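Local coordinates for dimethyl-sulfide monooxygenase (Hyphomicrobium sulfonivorans, PDB 6AK1), which catalyses the NADH-dependent oxidation of dimethyl sulfide to methanethiol and formaldehyde, as the FMN-using large subunit of a two-component flavin monooxygenase, at residues L74-Q79 / Y302-G307; G313-I318 / G365-V370. All coordinates share one frame; numbering follows the deposited sequence.

Interaction 1. Residues L74-Q79 / Y302-G307; sequences LRDADQ and YANPEG
Asp76 and Gly307 bring the two backbones together, their CA atoms 5.4 Å apart, where the C-terminal end of helix 71-75 meets the first turn of helix 305-316. The earlier helix closes in a Schellman motif: Ala77, at positive phi, is the C-prime residue, and the bond from Ala77 N to Leu74 O is weak. The later helix starts at Asn304, its N-cap, whose OD1 accepts from Gly307 N at 3.0 Å; the donor stands above the plane of the amide, 59° out of it. Asp76 and Asn304 lie past one another, running in opposite directions, with carboxylate and amide planes 38° apart. With CG anti to the backbone N (chi1 -172°), Asp76 carries its carboxylate alongside Asn304, and OD1 rests 3.7 Å from Asn304 CB. The acid finds its polar partners in the loop after strand 6-12, OD1 with Trp23 NE1 and OD2, weakly, with Gly21 N, while Ser16 OG bonds to Asp76 O. Asp78 comes up beside it and sets OD2 3.2 Å from Gly307 CA. The two carboxylates nearly meet, Asp76 OD2 lying 2.7 Å from Asp78 OD1; both acids are buried, and one of the two is probably protonated. Gly307 fits here because it has no side chain: a CB would run into both carboxylates. No hydrogen bond joins the segments; the junction is made by carboxylate oxygens packed on Asn304 CB and Gly307 CA. The arrangement is a helix C-cap set against a helix N-cap, and in this luciferase-like monooxygenase of TIM-barrel fold it joins the loop region after strand 53-57 to helix 305-316, in the connection between barrel strands 276-284 and 370-372.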
# COMPACT_ATOMS: atom_id res chain seq x y z
N LEU A 74 6.34 22.02 -4.15
CA LEU A 74 6.07 22.75 -2.91
C LEU A 74 4.86 23.66 -3.05
O LEU A 74 4.06 23.80 -2.11
CB LEU A 74 7.30 23.56 -2.50
CG LEU A 74 8.49 22.76 -1.96
CD1 LEU A 74 9.79 23.59 -2.01
CD2 LEU A 74 8.21 22.27 -0.53
N ARG A 75 4.70 24.31 -4.21
CA ARG A 75 3.63 25.29 -4.37
C ARG A 75 2.26 24.64 -4.33
O ARG A 75 1.30 25.23 -3.80
CB ARG A 75 3.82 26.08 -5.66
CG ARG A 75 4.98 27.07 -5.60
CD ARG A 75 5.21 27.80 -6.95
NE ARG A 75 4.07 28.63 -7.35
CZ ARG A 75 3.85 29.86 -6.89
NH1 ARG A 75 4.68 30.39 -6.01
NH2 ARG A 75 2.79 30.54 -7.30
N ASP A 76 2.12 23.43 -4.87
CA ASP A 76 0.87 22.70 -4.83
C ASP A 76 0.88 21.55 -3.81
O ASP A 76 -0.04 20.73 -3.80
CB ASP A 76 0.54 22.18 -6.24
CG ASP A 76 -0.84 21.58 -6.34
OD1 ASP A 76 -1.80 22.21 -5.86
OD2 ASP A 76 -0.96 20.46 -6.88
N ALA A 77 1.91 21.49 -2.96
CA ALA A 77 2.00 20.49 -1.90
C ALA A 77 1.88 19.07 -2.44
O ALA A 77 1.22 18.20 -1.84
CB ALA A 77 0.95 20.73 -0.81
N ASP A 78 2.55 18.81 -3.57
CA ASP A 78 2.52 17.51 -4.25
C ASP A 78 3.48 16.54 -3.56
O ASP A 78 4.66 16.44 -3.90
CB ASP A 78 2.84 17.68 -5.73
CG ASP A 78 1.92 18.69 -6.40
OD1 ASP A 78 0.71 18.40 -6.52
OD2 ASP A 78 2.40 19.78 -6.76
N GLN A 79 2.93 15.82 -2.57
CA GLN A 79 3.63 14.84 -1.74
C GLN A 79 4.80 15.45 -0.97
O GLN A 79 5.69 14.74 -0.51
CB GLN A 79 4.07 13.63 -2.59
CG GLN A 79 2.85 12.91 -3.23
CD GLN A 79 3.20 11.56 -3.85
OE1 GLN A 79 4.25 10.97 -3.57
NE2 GLN A 79 2.31 11.05 -4.71
N TYR A 302 -10.42 23.80 -9.82
CA TYR A 302 -9.33 24.06 -8.88
C TYR A 302 -8.01 23.43 -9.30
O TYR A 302 -7.03 23.51 -8.54
CB TYR A 302 -9.70 23.57 -7.48
CG TYR A 302 -10.78 24.41 -6.84
CD1 TYR A 302 -10.44 25.54 -6.11
CD2 TYR A 302 -12.12 24.10 -7.00
CE1 TYR A 302 -11.41 26.34 -5.56
CE2 TYR A 302 -13.11 24.89 -6.44
CZ TYR A 302 -12.74 26.01 -5.72
OH TYR A 302 -13.70 26.81 -5.15
N ALA A 303 -7.95 22.81 -10.48
CA ALA A 303 -6.78 22.04 -10.87
C ALA A 303 -5.54 22.93 -10.92
O ALA A 303 -5.61 24.11 -11.28
CB ALA A 303 -7.00 21.39 -12.23
N ASN A 304 -4.39 22.36 -10.53
CA ASN A 304 -3.09 23.00 -10.70
C ASN A 304 -2.29 22.14 -11.67
O ASN A 304 -1.65 21.16 -11.25
CB ASN A 304 -2.35 23.18 -9.37
CG ASN A 304 -1.10 24.06 -9.51
OD1 ASN A 304 -0.39 23.99 -10.52
ND2 ASN A 304 -0.84 24.89 -8.51
N PRO A 305 -2.30 22.47 -12.97
CA PRO A 305 -1.57 21.63 -13.95
C PRO A 305 -0.08 21.53 -13.67
O PRO A 305 0.52 20.48 -13.89
CB PRO A 305 -1.86 22.32 -15.29
CG PRO A 305 -3.15 23.12 -15.06
CD PRO A 305 -3.07 23.56 -13.62
N GLU A 306 0.54 22.61 -13.18
CA GLU A 306 1.95 22.53 -12.84
C GLU A 306 2.21 21.63 -11.64
O GLU A 306 3.32 21.10 -11.51
CB GLU A 306 2.52 23.93 -12.62
CG GLU A 306 2.66 24.69 -13.95
CD GLU A 306 3.87 25.60 -13.99
OE1 GLU A 306 3.72 26.80 -13.67
OE2 GLU A 306 4.97 25.13 -14.34
N GLY A 307 1.22 21.42 -10.77
CA GLY A 307 1.36 20.42 -9.72
C GLY A 307 1.33 19.00 -10.26
O GLY A 307 2.06 18.12 -9.77

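Interaction 2. Residues G313-I318 / G365-V370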
# COMPACT_ATOMS: atom_id res chain seq x y z
N GLY A 313 6.64 14.21 -13.46
CA GLY A 313 8.10 14.21 -13.54
C GLY A 313 8.72 13.14 -12.66
O GLY A 313 9.56 12.36 -13.11
N GLY A 314 8.30 13.09 -11.39
CA GLY A 314 8.82 12.06 -10.50
C GLY A 314 8.34 10.67 -10.87
O GLY A 314 9.08 9.69 -10.73
N TRP A 315 7.09 10.55 -11.34
CA TRP A 315 6.55 9.23 -11.64
C TRP A 315 7.17 8.63 -12.90
O TRP A 315 7.38 7.42 -12.96
CB TRP A 315 5.03 9.29 -11.81
CG TRP A 315 4.29 9.47 -10.57
CD1 TRP A 315 4.70 9.15 -9.30
CD2 TRP A 315 2.98 10.04 -10.44
NE1 TRP A 315 3.73 9.48 -8.38
CE2 TRP A 315 2.66 10.02 -9.06
CE3 TRP A 315 2.06 10.55 -11.35
CZ2 TRP A 315 1.44 10.51 -8.58
CZ3 TRP A 315 0.86 11.03 -10.88
CH2 TRP A 315 0.55 11.01 -9.50
N THR A 316 7.43 9.44 -13.93
CA THR A 316 7.91 8.92 -15.20
C THR A 316 9.33 9.32 -15.55
O THR A 316 9.93 8.69 -16.41
CB THR A 316 6.99 9.36 -16.36
OG1 THR A 316 7.17 10.76 -16.60
CG2 THR A 316 5.53 9.12 -16.01
N GLY A 317 9.90 10.33 -14.90
CA GLY A 317 11.20 10.84 -15.27
C GLY A 317 11.21 11.88 -16.37
O GLY A 317 12.29 12.38 -16.73
N ILE A 318 10.07 12.23 -16.93
CA ILE A 318 10.02 13.17 -18.04
C ILE A 318 9.77 14.57 -17.50
O ILE A 318 8.78 14.80 -16.79
CB ILE A 318 8.93 12.78 -19.04
CG1 ILE A 318 9.23 11.41 -19.64
CG2 ILE A 318 8.80 13.86 -20.12
CD1 ILE A 318 8.00 10.75 -20.19
N GLY A 365 -6.81 12.05 -10.68
CA GLY A 365 -6.61 10.65 -10.99
C GLY A 365 -5.16 10.25 -11.16
O GLY A 365 -4.85 9.06 -11.07
N GLY A 366 -4.27 11.20 -11.40
CA GLY A 366 -2.86 10.91 -11.57
C GLY A 366 -2.60 10.13 -12.84
O GLY A 366 -2.80 10.64 -13.95
N LEU A 367 -2.14 8.89 -12.67
CA LEU A 367 -1.95 7.94 -13.76
C LEU A 367 -2.93 6.79 -13.69
O LEU A 367 -2.75 5.79 -14.39
CB LEU A 367 -0.51 7.42 -13.75
CG LEU A 367 0.58 8.43 -14.12
CD1 LEU A 367 1.98 7.83 -13.92
CD2 LEU A 367 0.38 8.87 -15.55
N GLY A 368 -3.96 6.90 -12.85
CA GLY A 368 -4.96 5.87 -12.75
C GLY A 368 -6.28 6.30 -13.37
O GLY A 368 -6.51 7.48 -13.63
N PRO A 369 -7.17 5.34 -13.59
CA PRO A 369 -8.46 5.66 -14.18
C PRO A 369 -9.34 6.47 -13.24
O PRO A 369 -9.24 6.38 -12.01
CB PRO A 369 -9.07 4.29 -14.49
CG PRO A 369 -8.37 3.35 -13.53
CD PRO A 369 -7.01 3.91 -13.30
N VAL A 370 -10.21 7.28 -13.84
CA VAL A 370 -11.19 8.09 -13.13
C VAL A 370 -12.57 7.64 -13.56
O VAL A 370 -12.84 7.52 -14.76
CB VAL A 370 -10.98 9.59 -13.41
CG1 VAL A 370 -12.01 10.43 -12.66
CG2 VAL A 370 -9.57 9.99 -13.04
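Trp315 lays the benzene side of its indole along Leu367 and Gly366, its CE3 atom 3.7 Å from Leu367 CD1. The contact packs the last turn of helix 305-316 against a type II' beta turn, Gly365 to Gly368, in the loop that leads into strand 370-372 of the TIM barrel. The side chains of Trp315 and Leu367 run antiparallel, flank to flank, and Leu367 CD1 and Gly366 CA both approach the ring obliquely. A chi1 of -73° turns the indole CG away from its own carbonyl carbon and carries the ring out to the turn, where CZ3 comes within 3.8 Å of Gly366 CA. A side chain on Gly366 would press on CH2 of the ring. Tyr63 meets the same indole edge-to-face, and Tyr312 OH bonds to Gly366 O from one turn earlier in the helix. An alanine in place of Trp315 would remove the indole, and Leu367 and Gly366 would probably face a gap, with Tyr63 losing its ring partner. Beyond the tryptophan the helix ends in an ST turn: Thr316 OG1, also bonded to Tyr312 O, accepts from Ile318 N at 3.3 Å, with an N-H...O angle of 159°.

How the interactions relate
Helix 305-316 serves both contacts: interaction 1 meets its first turn and interaction 2 its last, with centres 13 Å apart. They come in series along the chain, 74-79 pairing with 302-307 before 313-318 pairs with 365-370. The two also touch directly, Gln79 NE2 packing 4.0 Å from Trp315 CZ2. The helix is thus contacted near its start by the loop region after strand 53-57 and near its end by the turn before strand 370-372, two parts of the barrel distant in sequence. The side chain of Trp315 is about 12 Å from that of Asp58, which probably binds FMN, whereas interaction 1 lies away from the probable FMN site.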